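PDB 1RLH: adenosine monophosphate-protein transferase from Thermoplasma acidophilum, which is of unknown function in detail but probably acts on adenosine or adenine nucleotides, as a member of the adenosine-specific kinase family. Local coordinates for residues A[51-63]-A[91-103]. Numbering follows the deposited sequence.
Sequences VPGSKYGIGFSEA and AGHTFVILIRNAY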
# COMPACT_ATOMS: atom_id res chain seq x y z
N VAL A 51 3.08 -16.03 -2.83
CA VAL A 51 1.64 -16.03 -2.61
C VAL A 51 0.88 -17.26 -3.13
O VAL A 51 -0.34 -17.31 -3.03
CB VAL A 51 0.99 -14.77 -3.23
CG1 VAL A 51 1.43 -13.52 -2.47
CG2 VAL A 51 1.37 -14.66 -4.69
N PRO A 52 1.59 -18.26 -3.68
CA PRO A 52 0.87 -19.44 -4.17
C PRO A 52 0.09 -20.12 -3.06
O PRO A 52 0.57 -20.23 -1.94
CB PRO A 52 1.98 -20.34 -4.70
CG PRO A 52 3.02 -19.37 -5.12
CD PRO A 52 3.03 -18.41 -3.96
N GLY A 53 -1.11 -20.58 -3.38
CA GLY A 53 -1.93 -21.25 -2.38
C GLY A 53 -2.71 -20.28 -1.52
O GLY A 53 -3.59 -20.69 -0.77
N SER A 54 -2.40 -18.99 -1.64
CA SER A 54 -3.09 -17.97 -0.86
C SER A 54 -3.89 -17.06 -1.77
O SER A 54 -3.78 -17.13 -3.00
CB SER A 54 -2.09 -17.14 -0.07
OG SER A 54 -1.37 -16.26 -0.92
N LYS A 55 -4.72 -16.21 -1.17
CA LYS A 55 -5.53 -15.26 -1.92
C LYS A 55 -4.86 -13.91 -1.75
O LYS A 55 -4.43 -13.55 -0.65
CB LYS A 55 -6.95 -15.22 -1.36
CG LYS A 55 -7.71 -16.53 -1.50
CD LYS A 55 -7.87 -16.92 -2.97
CE LYS A 55 -8.63 -18.23 -3.11
NZ LYS A 55 -8.79 -18.62 -4.54
N TYR A 56 -4.75 -13.15 -2.84
CA TYR A 56 -4.09 -11.85 -2.75
C TYR A 56 -4.60 -10.86 -3.78
O TYR A 56 -5.33 -11.20 -4.71
CB TYR A 56 -2.58 -12.03 -2.94
CG TYR A 56 -2.16 -12.18 -4.38
CD1 TYR A 56 -1.65 -11.10 -5.10
CD2 TYR A 56 -2.29 -13.40 -5.05
CE1 TYR A 56 -1.28 -11.22 -6.44
CE2 TYR A 56 -1.93 -13.54 -6.39
CZ TYR A 56 -1.43 -12.44 -7.08
OH TYR A 56 -1.07 -12.58 -8.40
N GLY A 57 -4.19 -9.61 -3.59
CA GLY A 57 -4.56 -8.55 -4.49
C GLY A 57 -3.42 -7.54 -4.46
O GLY A 57 -2.72 -7.44 -3.45
N ILE A 58 -3.23 -6.82 -5.56
CA ILE A 58 -2.19 -5.80 -5.63
C ILE A 58 -2.73 -4.58 -6.34
O ILE A 58 -3.39 -4.69 -7.37
CB ILE A 58 -0.96 -6.27 -6.44
CG1 ILE A 58 -0.43 -7.60 -5.90
CG2 ILE A 58 0.13 -5.21 -6.38
CD1 ILE A 58 0.70 -8.18 -6.74
N GLY A 59 -2.44 -3.41 -5.78
CA GLY A 59 -2.86 -2.15 -6.37
C GLY A 59 -1.62 -1.31 -6.58
O GLY A 59 -0.72 -1.33 -5.74
N PHE A 60 -1.55 -0.57 -7.69
CA PHE A 60 -0.39 0.25 -8.00
C PHE A 60 -0.82 1.60 -8.57
O PHE A 60 -1.63 1.65 -9.50
CB PHE A 60 0.51 -0.48 -9.01
CG PHE A 60 1.68 0.33 -9.49
CD1 PHE A 60 2.70 0.70 -8.62
CD2 PHE A 60 1.76 0.74 -10.82
CE1 PHE A 60 3.79 1.46 -9.06
CE2 PHE A 60 2.84 1.50 -11.27
CZ PHE A 60 3.85 1.87 -10.39
N SER A 61 -0.28 2.68 -8.03
CA SER A 61 -0.64 4.02 -8.47
C SER A 61 0.33 4.53 -9.55
O SER A 61 1.38 5.08 -9.24
CB SER A 61 -0.65 4.98 -7.27
OG SER A 61 -1.50 6.10 -7.48
N GLU A 62 -0.03 4.33 -10.81
CA GLU A 62 0.82 4.80 -11.91
C GLU A 62 0.96 6.32 -11.74
O GLU A 62 -0.04 7.03 -11.66
CB GLU A 62 0.16 4.43 -13.24
CG GLU A 62 0.92 4.88 -14.47
CD GLU A 62 0.32 4.32 -15.75
OE1 GLU A 62 -0.88 3.99 -15.76
OE2 GLU A 62 1.06 4.21 -16.75
N ALA A 63 2.20 6.80 -11.70
CA ALA A 63 2.48 8.22 -11.45
C ALA A 63 2.59 9.17 -12.64
O ALA A 63 2.68 10.39 -12.45
CB ALA A 63 3.74 8.35 -10.58
N ALA A 91 -1.43 8.89 -4.19
CA ALA A 91 -0.04 9.31 -4.30
C ALA A 91 0.71 8.47 -5.33
O ALA A 91 0.72 7.24 -5.26
CB ALA A 91 0.66 9.21 -2.93
N GLY A 92 1.35 9.14 -6.28
CA GLY A 92 2.09 8.44 -7.31
C GLY A 92 3.11 7.45 -6.78
O GLY A 92 3.79 7.72 -5.79
N HIS A 93 3.18 6.30 -7.45
CA HIS A 93 4.10 5.22 -7.13
C HIS A 93 3.85 4.46 -5.83
O HIS A 93 4.73 3.74 -5.34
CB HIS A 93 5.54 5.73 -7.21
CG HIS A 93 6.03 5.90 -8.62
ND1 HIS A 93 7.15 6.62 -8.95
CD2 HIS A 93 5.53 5.42 -9.79
CE1 HIS A 93 7.33 6.58 -10.26
NE2 HIS A 93 6.36 5.86 -10.79
N THR A 94 2.65 4.61 -5.29
CA THR A 94 2.29 3.88 -4.09
C THR A 94 1.82 2.50 -4.56
O THR A 94 1.25 2.38 -5.66
CB THR A 94 1.09 4.52 -3.36
OG1 THR A 94 1.39 5.88 -3.01
CG2 THR A 94 0.74 3.72 -2.10
N PHE A 95 2.07 1.47 -3.76
CA PHE A 95 1.55 0.15 -4.08
C PHE A 95 0.95 -0.40 -2.80
O PHE A 95 1.39 -0.07 -1.69
CB PHE A 95 2.62 -0.78 -4.68
CG PHE A 95 3.75 -1.15 -3.75
CD1 PHE A 95 3.61 -2.18 -2.83
CD2 PHE A 95 4.98 -0.51 -3.86
CE1 PHE A 95 4.67 -2.57 -2.02
CE2 PHE A 95 6.06 -0.90 -3.06
CZ PHE A 95 5.90 -1.93 -2.14
N VAL A 96 -0.12 -1.18 -2.95
CA VAL A 96 -0.82 -1.78 -1.83
C VAL A 96 -1.02 -3.25 -2.13
O VAL A 96 -1.52 -3.61 -3.20
CB VAL A 96 -2.21 -1.14 -1.61
CG1 VAL A 96 -2.96 -1.89 -0.51
CG2 VAL A 96 -2.07 0.34 -1.23
N ILE A 97 -0.63 -4.11 -1.20
CA ILE A 97 -0.80 -5.54 -1.37
C ILE A 97 -1.61 -6.08 -0.19
O ILE A 97 -1.38 -5.69 0.95
CB ILE A 97 0.58 -6.26 -1.40
CG1 ILE A 97 1.40 -5.78 -2.60
CG2 ILE A 97 0.37 -7.77 -1.48
CD1 ILE A 97 2.86 -6.22 -2.55
N LEU A 98 -2.57 -6.95 -0.48
CA LEU A 98 -3.39 -7.56 0.57
C LEU A 98 -3.27 -9.06 0.38
O LEU A 98 -3.45 -9.57 -0.73
CB LEU A 98 -4.85 -7.13 0.45
CG LEU A 98 -5.19 -5.75 1.02
CD1 LEU A 98 -6.61 -5.36 0.66
CD2 LEU A 98 -5.01 -5.76 2.53
N ILE A 99 -2.94 -9.77 1.45
CA ILE A 99 -2.77 -11.22 1.39
C ILE A 99 -3.56 -11.91 2.49
O ILE A 99 -3.51 -11.50 3.64
CB ILE A 99 -1.29 -11.62 1.53
CG1 ILE A 99 -0.45 -10.91 0.48
CG2 ILE A 99 -1.15 -13.14 1.36
CD1 ILE A 99 1.05 -11.02 0.69
N ARG A 100 -4.28 -12.95 2.12
CA ARG A 100 -5.08 -13.71 3.07
C ARG A 100 -4.78 -15.20 2.90
O ARG A 100 -4.41 -15.64 1.81
CB ARG A 100 -6.56 -13.43 2.82
CG ARG A 100 -7.52 -14.26 3.65
CD ARG A 100 -8.96 -14.03 3.21
NE ARG A 100 -9.47 -12.72 3.61
CZ ARG A 100 -10.66 -12.25 3.25
NH1 ARG A 100 -11.46 -12.98 2.49
NH2 ARG A 100 -11.07 -11.07 3.68
N ASN A 101 -4.92 -15.97 3.97
CA ASN A 101 -4.67 -17.40 3.91
C ASN A 101 -3.23 -17.73 3.54
O ASN A 101 -2.97 -18.60 2.71
CB ASN A 101 -5.62 -18.05 2.90
CG ASN A 101 -7.08 -17.91 3.28
OD1 ASN A 101 -7.97 -18.30 2.53
ND2 ASN A 101 -7.33 -17.36 4.47
N ALA A 102 -2.29 -17.02 4.16
CA ALA A 102 -0.87 -17.26 3.90
C ALA A 102 -0.11 -17.46 5.20
O ALA A 102 -0.41 -16.82 6.21
CB ALA A 102 -0.28 -16.08 3.13
N TYR A 103 0.87 -18.36 5.18
CA TYR A 103 1.68 -18.61 6.36
C TYR A 103 2.56 -17.39 6.62
O TYR A 103 2.83 -16.61 5.71
CB TYR A 103 2.56 -19.85 6.17
CG TYR A 103 1.85 -21.15 6.43
CD1 TYR A 103 1.06 -21.75 5.44
CD2 TYR A 103 1.95 -21.79 7.66
CE1 TYR A 103 0.41 -22.96 5.69
CE2 TYR A 103 1.30 -22.99 7.92
CZ TYR A 103 0.53 -23.57 6.93
OH TYR A 103 -0.10 -24.77 7.19
O HOH W 1 -1.66 -21.04 1.97
O HOH W 2 -2.10 6.22 -4.58
O HOH W 3 4.30 5.02 -13.04
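Lys55 and Arg100, Gly57 and Leu98, and Gly59 and Val96 pair through reciprocal backbone hydrogen bonds, six in all, joining strands 55-61 and 94-100 antiparallel. The shortest runs from Gly59 N to Val96 O, 2.7 Å. Beyond these pairs the ladder continues: Ser61 N gives its hydrogen to Thr94 O, while Ser61 O receives His93 N at 2.8 Å. At the non-hydrogen-bonded pairs Tyr56-Ile99, Ile58-Ile97 and Phe60-Phe95, CA-H groups lean on carbonyl oxygens instead, as Tyr56 CA does on Leu98 O. The outward backbone groups of Ile58 and Phe60 bond Asp72 and Arg70 of strand 69-73, and Tyr56 N bonds Asn74 OD1 just beyond it, whereas His93 O is taken by Ser34. Both strands are thus interior to a five-stranded antiparallel sheet with helices 76-89 and 104-115 packed on it. Helix 76-89 meets Val96 and Leu98 on the face where Gly57 and Gly59 bring no side chain; helix 104-115 meets Phe95, Ile97 and Ile99. Isoleucines suit that second face because they fill the layer beneath its cover, helix 104-115 over Ile97, Val40 and Ile47 over Ile58; CG2 of Ile58 lies 4.0 Å from CG1 of Ile97. The Tyr56 hydroxyl bonds Asn44. At one end, chi1 of 73° turns Ser54 OG back over its own type II turn to bond Val51 O at 2.6 Å, an oxygen Ser54 N also reaches. At the other end Thr94 OG1 and N share Ala91 O, in a second type II turn, and Ala63 CB lies over one face of the His93 imidazole, 3.7 Å from its centroid, a CH-pi contact; a water at the ring edge links NE2 to Ala63 N. Replacing His93 with an alanine would probably leave Ala63 CB without its aromatic floor and cost that water one of its anchors.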